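Local coordinates for protein glycoside Hydrolase (Bacteroides uniformis, PDB 5TA0) that binds the agarose oligosaccharide neoagarooctaose and, as a family 86 glycoside hydrolase, probably cleaves agarose chains within a gut bacterium's agarose-degrading pathway, at residues T41-R45 / W417-T423; N351-Q356 / I448-L452. All coordinates share one frame; numbering follows the deposited sequence.

Interaction 1 (T41-R45 / W417-T423); sequences TEFNR and WKDVKGT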
loop_
_atom_site.group_PDB
_atom_site.type_symbol
_atom_site.label_atom_id
_atom_site.label_comp_id
_atom_site.label_asym_id
_atom_site.label_seq_id
_atom_site.Cartn_x
_atom_site.Cartn_y
_atom_site.Cartn_z
ATOM N N THR A 41 -13.395 -9.098 8.976
ATOM C CA THR A 41 -14.122 -10.067 8.177
ATOM C C THR A 41 -14.724 -9.491 6.884
ATOM O O THR A 41 -15.349 -10.248 6.148
ATOM C CB THR A 41 -15.289 -10.686 8.986
ATOM O OG1 THR A 41 -16.225 -9.667 9.317
ATOM C CG2 THR A 41 -14.805 -11.334 10.238
ATOM N N GLU A 42 -14.544 -8.196 6.626
ATOM C CA GLU A 42 -15.216 -7.528 5.509
ATOM C C GLU A 42 -14.250 -6.711 4.684
ATOM O O GLU A 42 -13.228 -6.241 5.196
ATOM C CB GLU A 42 -16.324 -6.610 6.013
ATOM C CG GLU A 42 -17.449 -7.345 6.730
ATOM C CD GLU A 42 -18.603 -6.444 7.144
ATOM O OE1 GLU A 42 -18.443 -5.215 7.237
ATOM O OE2 GLU A 42 -19.695 -6.988 7.397
ATOM N N PHE A 43 -14.585 -6.520 3.414
ATOM C CA PHE A 43 -13.825 -5.610 2.556
ATOM C C PHE A 43 -14.026 -4.204 3.076
ATOM O O PHE A 43 -15.131 -3.825 3.455
ATOM C CB PHE A 43 -14.314 -5.692 1.099
ATOM C CG PHE A 43 -13.429 -4.990 0.104
ATOM C CD1 PHE A 43 -12.062 -5.262 0.044
ATOM C CD2 PHE A 43 -13.961 -4.036 -0.758
ATOM C CE1 PHE A 43 -11.257 -4.632 -0.898
ATOM C CE2 PHE A 43 -13.147 -3.404 -1.679
ATOM C CZ PHE A 43 -11.813 -3.711 -1.758
ATOM N N ASN A 44 -12.960 -3.435 3.121
ATOM C CA ASN A 44 -13.008 -2.064 3.607
ATOM C C ASN A 44 -12.817 -1.121 2.419
ATOM O O ASN A 44 -11.669 -0.830 2.013
ATOM C CB ASN A 44 -11.924 -1.903 4.670
ATOM C CG ASN A 44 -12.016 -0.592 5.404
ATOM O OD1 ASN A 44 -12.389 0.437 4.856
ATOM N ND2 ASN A 44 -11.640 -0.617 6.680
ATOM N N ARG A 45 -13.909 -0.665 1.823
ATOM C CA ARG A 45 -13.797 0.196 0.639
ATOM C C ARG A 45 -13.044 1.497 0.916
ATOM O O ARG A 45 -12.179 1.859 0.157
ATOM C CB ARG A 45 -15.144 0.462 -0.049
ATOM C CG ARG A 45 -15.749 -0.731 -0.740
ATOM C CD ARG A 45 -16.959 -0.342 -1.559
ATOM N NE ARG A 45 -16.665 0.561 -2.672
ATOM C CZ ARG A 45 -16.228 0.196 -3.878
ATOM N NH1 ARG A 45 -15.993 -1.088 -4.182
ATOM N NH2 ARG A 45 -16.031 1.145 -4.802
ATOM N N TRP A 417 -13.510 -2.327 -9.900
ATOM C CA TRP A 417 -13.805 -2.596 -8.486
ATOM C C TRP A 417 -15.159 -2.050 -8.041
ATOM O O TRP A 417 -15.493 -2.091 -6.857
ATOM C CB TRP A 417 -12.661 -2.035 -7.600
ATOM C CG TRP A 417 -11.426 -2.884 -7.683
ATOM C CD1 TRP A 417 -10.401 -2.783 -8.616
ATOM C CD2 TRP A 417 -11.072 -3.995 -6.842
ATOM N NE1 TRP A 417 -9.475 -3.752 -8.398
ATOM C CE2 TRP A 417 -9.859 -4.512 -7.319
ATOM C CE3 TRP A 417 -11.665 -4.601 -5.727
ATOM C CZ2 TRP A 417 -9.217 -5.598 -6.706
ATOM C CZ3 TRP A 417 -11.020 -5.658 -5.120
ATOM C CH2 TRP A 417 -9.828 -6.154 -5.605
ATOM N N LYS A 418 -15.968 -1.527 -8.965
ATOM C CA LYS A 418 -17.291 -0.985 -8.624
ATOM C C LYS A 418 -18.121 -2.067 -7.899
ATOM O O LYS A 418 -18.080 -3.243 -8.261
ATOM C CB LYS A 418 -18.011 -0.497 -9.891
ATOM C CG LYS A 418 -19.231 0.348 -9.637
ATOM C CD LYS A 418 -19.931 0.716 -10.933
ATOM C CE LYS A 418 -21.037 1.730 -10.745
ATOM N NZ LYS A 418 -22.191 1.195 -9.966
ATOM N N ASP A 419 -18.809 -1.654 -6.837
ATOM C CA ASP A 419 -19.729 -2.514 -6.092
ATOM C C ASP A 419 -19.061 -3.483 -5.131
ATOM O O ASP A 419 -19.749 -4.003 -4.249
ATOM C CB ASP A 419 -20.692 -3.315 -7.000
ATOM C CG ASP A 419 -21.345 -2.478 -8.062
ATOM O OD1 ASP A 419 -22.011 -1.504 -7.693
ATOM O OD2 ASP A 419 -21.183 -2.802 -9.268
ATOM N N VAL A 420 -17.774 -3.801 -5.287
ATOM C CA VAL A 420 -17.138 -4.882 -4.533
ATOM C C VAL A 420 -17.164 -4.512 -3.043
ATOM O O VAL A 420 -16.673 -3.446 -2.651
ATOM C CB VAL A 420 -15.690 -5.133 -4.991
ATOM C CG1 VAL A 420 -14.995 -6.126 -4.071
ATOM C CG2 VAL A 420 -15.642 -5.603 -6.446
ATOM N N LYS A 421 -17.768 -5.391 -2.241
ATOM C CA LYS A 421 -17.895 -5.201 -0.802
ATOM C C LYS A 421 -18.422 -6.520 -0.258
ATOM O O LYS A 421 -18.851 -7.398 -1.004
ATOM C CB LYS A 421 -18.839 -4.044 -0.429
ATOM C CG LYS A 421 -20.309 -4.266 -0.813
ATOM C CD LYS A 421 -21.217 -3.086 -0.454
ATOM C CE LYS A 421 -20.965 -1.888 -1.329
ATOM N NZ LYS A 421 -21.479 -2.055 -2.706
ATOM N N GLY A 422 -18.389 -6.630 1.058
ATOM C CA GLY A 422 -19.037 -7.722 1.741
ATOM C C GLY A 422 -18.109 -8.518 2.630
ATOM O O GLY A 422 -16.966 -8.105 2.904
ATOM N N THR A 423 -18.604 -9.670 3.076
ATOM C CA THR A 423 -17.885 -10.538 4.010
ATOM C C THR A 423 -16.902 -11.392 3.219
ATOM O O THR A 423 -17.274 -12.030 2.211
ATOM C CB THR A 423 -18.873 -11.451 4.767
ATOM O OG1 THR A 423 -19.745 -10.627 5.554
ATOM C CG2 THR A 423 -18.165 -12.446 5.628
HETATM O O HOH W 1 -18.910 -10.362 8.358
HETATM O O HOH W 2 -17.639 -4.470 2.856
#
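Arg-45 uses a single nitrogen, NH1, to hold two carbonyls of the 417-423 loop: it lies 2.9 Å from Val-420 O and 2.9 Å from Trp-417 O, both oxygens near the guanidinium plane and at its edge. The bond to Val-420 O runs in the carbonyl plane onto a lone pair, whereas at Trp-417 O the donor is tilted 22° from that plane. Val-420 N approaches the same Trp-417 oxygen from its opposite face, closing a type II turn over residues 417-420. A bend at chi3 (64°) turns the guanidinium back to the loop, and NE pairs with Asp-78. With a methionine in its place, Asp-78 is likely to lose its charge partner and both loop carbonyls their shared donor.

Phe-43 spans the loop: its backbone N bonds to Gly-422 O (2.9 Å), and with CG anti to that N its ring reaches back to Val-420 and Trp-417. There CD2 sits 3.4 Å from Val-420 O at the ring edge. Farther out, CZ comes within 4.0 Å of Trp-417 CZ3; the planes differ by 19°, yet the rings are slid so far apart that they barely overlap. Thr-423 forms a single beta bridge with Glu-42, and its CA-H makes a bent contact with Thr-41 O (CA to O 3.3 Å).

Water links Phe-43 O to Gly-422 N, and a second one joins the Thr-41 and Thr-423 hydroxyls. The chemistry therefore implies a turn whose main-chain oxygens at Trp-417 and Val-420 are held by Arg-45, its charge probably balanced by Asp-78, while Arg-476 holds Lys-418 O and Asp-419.

Interaction 2 (N351-Q356 / I448-L452); sequences NSMLMQ and IINNL
Asn-450 carries CG anti to its own N (chi1 176°), which sends its amide from the strand to the helix, while Ser-352 turns OG back beside the backbone N (chi1 -64°) to meet it. Ser-352 OG donates to Asn-450 OD1 at 2.7 Å, with the donor slightly tilted from the carbonyl plane. The other end of the amide is engaged as well: ND2 bonds to Thr-508 OG1 on the adjoining strand 508-514, and these two bonds together fix which way the amide is flipped. A water donates to Ser-352 OG and to Asn-451 O, lying 2.8 Å from that carbonyl, so the serine reaches the strand by a second path. Leu-452 brings CD2 to 3.7 Å from the same Ser-352 OG and flanks this polar group with a methyl.

One helical turn on, Met-355 supplies the apolar half. Bent at both chi2 and chi3 in the conformer described, its chain lays SD 3.6 Å from Ile-448 CG2, while CG passes Asn-450 CB at 4.1 Å. Helix 351-356 and strand 448-451 run at 123° with axes 8.8 Å apart, which joins helix 340-358 of the alpha/beta barrel to a face of the beta-sandwich sheet. All the touching residues are buried, which implies an interface of mixed character, where the Asn-450 amide is satisfied at both ends, the water joins Ser-352 to Asn-451 O, and Met-355 against Ile-448 supplies the apolar part.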
loop_
_atom_site.group_PDB
_atom_site.type_symbol
_atom_site.label_atom_id
_atom_site.label_comp_id
_atom_site.label_asym_id
_atom_site.label_seq_id
_atom_site.Cartn_x
_atom_site.Cartn_y
_atom_site.Cartn_z
ATOM N N ASN A 351 -3.488 -3.180 -9.208
ATOM C CA ASN A 351 -4.341 -4.314 -8.899
ATOM C C ASN A 351 -3.602 -5.398 -8.116
ATOM O O ASN A 351 -4.133 -5.942 -7.147
ATOM C CB ASN A 351 -4.939 -4.906 -10.183
ATOM C CG ASN A 351 -6.122 -4.132 -10.690
ATOM O OD1 ASN A 351 -6.933 -3.634 -9.934
ATOM N ND2 ASN A 351 -6.209 -3.985 -11.988
ATOM N N SER A 352 -2.374 -5.727 -8.522
ATOM C CA SER A 352 -1.613 -6.749 -7.832
ATOM C C SER A 352 -1.272 -6.331 -6.406
ATOM O O SER A 352 -1.458 -7.109 -5.465
ATOM C CB SER A 352 -0.345 -7.162 -8.579
ATOM O OG SER A 352 -0.656 -7.767 -9.821
ATOM N N MET A 353 -0.746 -5.107 -6.226
ATOM C CA MET A 353 -0.412 -4.664 -4.889
ATOM C C MET A 353 -1.637 -4.623 -3.970
ATOM O O MET A 353 -1.557 -5.051 -2.804
ATOM C CB MET A 353 0.243 -3.298 -4.960
ATOM C CG MET A 353 1.635 -3.349 -5.575
ATOM S SD MET A 353 2.517 -1.802 -5.285
ATOM C CE MET A 353 4.069 -2.198 -6.081
ATOM N N LEU A 354 -2.761 -4.140 -4.504
ATOM C CA LEU A 354 -4.005 -4.119 -3.745
ATOM C C LEU A 354 -4.362 -5.491 -3.219
ATOM O O LEU A 354 -4.682 -5.636 -2.050
ATOM C CB LEU A 354 -5.147 -3.567 -4.575
ATOM C CG LEU A 354 -6.543 -3.692 -3.947
ATOM C CD1 LEU A 354 -6.624 -3.052 -2.563
ATOM C CD2 LEU A 354 -7.574 -3.044 -4.851
ATOM N N MET A 355 -4.317 -6.504 -4.073
ATOM C CA MET A 355 -4.625 -7.864 -3.605
ATOM C C MET A 355 -3.714 -8.276 -2.432
ATOM O O MET A 355 -4.158 -8.889 -1.445
ATOM C CB MET A 355 -4.485 -8.862 -4.759
ATOM C CG MET A 355 -5.538 -8.689 -5.841
ATOM S SD MET A 355 -7.163 -9.249 -5.366
ATOM C CE MET A 355 -7.041 -11.043 -5.537
ATOM N N GLN A 356 -2.439 -7.917 -2.516
ATOM C CA GLN A 356 -1.482 -8.270 -1.464
ATOM C C GLN A 356 -1.761 -7.492 -0.190
ATOM O O GLN A 356 -1.709 -8.079 0.889
ATOM C CB GLN A 356 -0.040 -8.119 -1.953
ATOM C CG GLN A 356 0.221 -9.058 -3.145
ATOM C CD GLN A 356 1.626 -9.086 -3.671
ATOM O OE1 GLN A 356 1.863 -8.824 -4.867
ATOM N NE2 GLN A 356 2.569 -9.460 -2.817
ATOM N N ILE A 448 -12.376 -12.192 -7.149
ATOM C CA ILE A 448 -11.316 -11.394 -7.797
ATOM C C ILE A 448 -10.104 -12.260 -7.998
ATOM O O ILE A 448 -9.659 -12.939 -7.081
ATOM C CB ILE A 448 -10.922 -10.153 -6.958
ATOM C CG1 ILE A 448 -12.145 -9.333 -6.539
ATOM C CG2 ILE A 448 -9.939 -9.285 -7.715
ATOM C CD1 ILE A 448 -12.554 -9.498 -5.096
ATOM N N ILE A 449 -9.555 -12.245 -9.221
ATOM C CA ILE A 449 -8.404 -13.068 -9.562
ATOM C C ILE A 449 -7.403 -12.196 -10.304
ATOM O O ILE A 449 -7.792 -11.469 -11.208
ATOM C CB ILE A 449 -8.786 -14.315 -10.408
ATOM C CG1 ILE A 449 -10.029 -15.008 -9.812
ATOM C CG2 ILE A 449 -7.604 -15.254 -10.550
ATOM C CD1 ILE A 449 -10.567 -16.163 -10.643
ATOM N N ASN A 450 -6.143 -12.290 -9.893
ATOM C CA ASN A 450 -5.064 -11.461 -10.452
ATOM C C ASN A 450 -3.884 -12.331 -10.858
ATOM O O ASN A 450 -3.494 -13.245 -10.165
ATOM C CB ASN A 450 -4.643 -10.433 -9.396
ATOM C CG ASN A 450 -3.460 -9.580 -9.834
ATOM O OD1 ASN A 450 -2.324 -9.826 -9.457
ATOM N ND2 ASN A 450 -3.738 -8.597 -10.658
ATOM N N ASN A 451 -3.290 -11.966 -11.998
ATOM C CA ASN A 451 -2.180 -12.705 -12.576
ATOM C C ASN A 451 -0.870 -11.947 -12.378
ATOM O O ASN A 451 -0.742 -10.837 -12.860
ATOM C CB ASN A 451 -2.486 -12.894 -14.072
ATOM C CG ASN A 451 -1.514 -13.826 -14.770
ATOM O OD1 ASN A 451 -0.683 -14.500 -14.141
ATOM N ND2 ASN A 451 -1.625 -13.855 -16.119
ATOM N N LEU A 452 0.081 -12.571 -11.697
ATOM C CA LEU A 452 1.462 -12.101 -11.571
ATOM C C LEU A 452 2.380 -12.639 -12.678
ATOM O O LEU A 452 3.505 -12.164 -12.817
ATOM C CB LEU A 452 2.045 -12.494 -10.215
ATOM C CG LEU A 452 1.417 -11.792 -9.005
ATOM C CD1 LEU A 452 1.833 -12.526 -7.746
ATOM C CD2 LEU A 452 1.808 -10.305 -8.921
HETATM O O HOH W 3 0.402 -8.349 -12.283
#

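Overall arrangement
Interactions 1 and 2 lie with their centres 15 Å apart and meet through Trp-417, whose indole bridges the two. Its NE1 is 3.0 Å from Asn-351 OD1, a probable hydrogen bond, while CZ2 packs 3.6 Å from Leu-354 CD2 on helix 340-358. On the strand side, CH2 reaches Ile-448 CG2 at 3.8 Å, so the residue whose carbonyl belongs to interaction 1 also borders the helix-strand contact of interaction 2. The segments interleave along the chain, and the two contacts, with Trp-417 between them, join the loop 41-45, helix 340-358 and the sandwich sheet. Glycan-pocket residues fall between positions 52 and 387, so 41-45, 417-423 and 448-452 supply none of them.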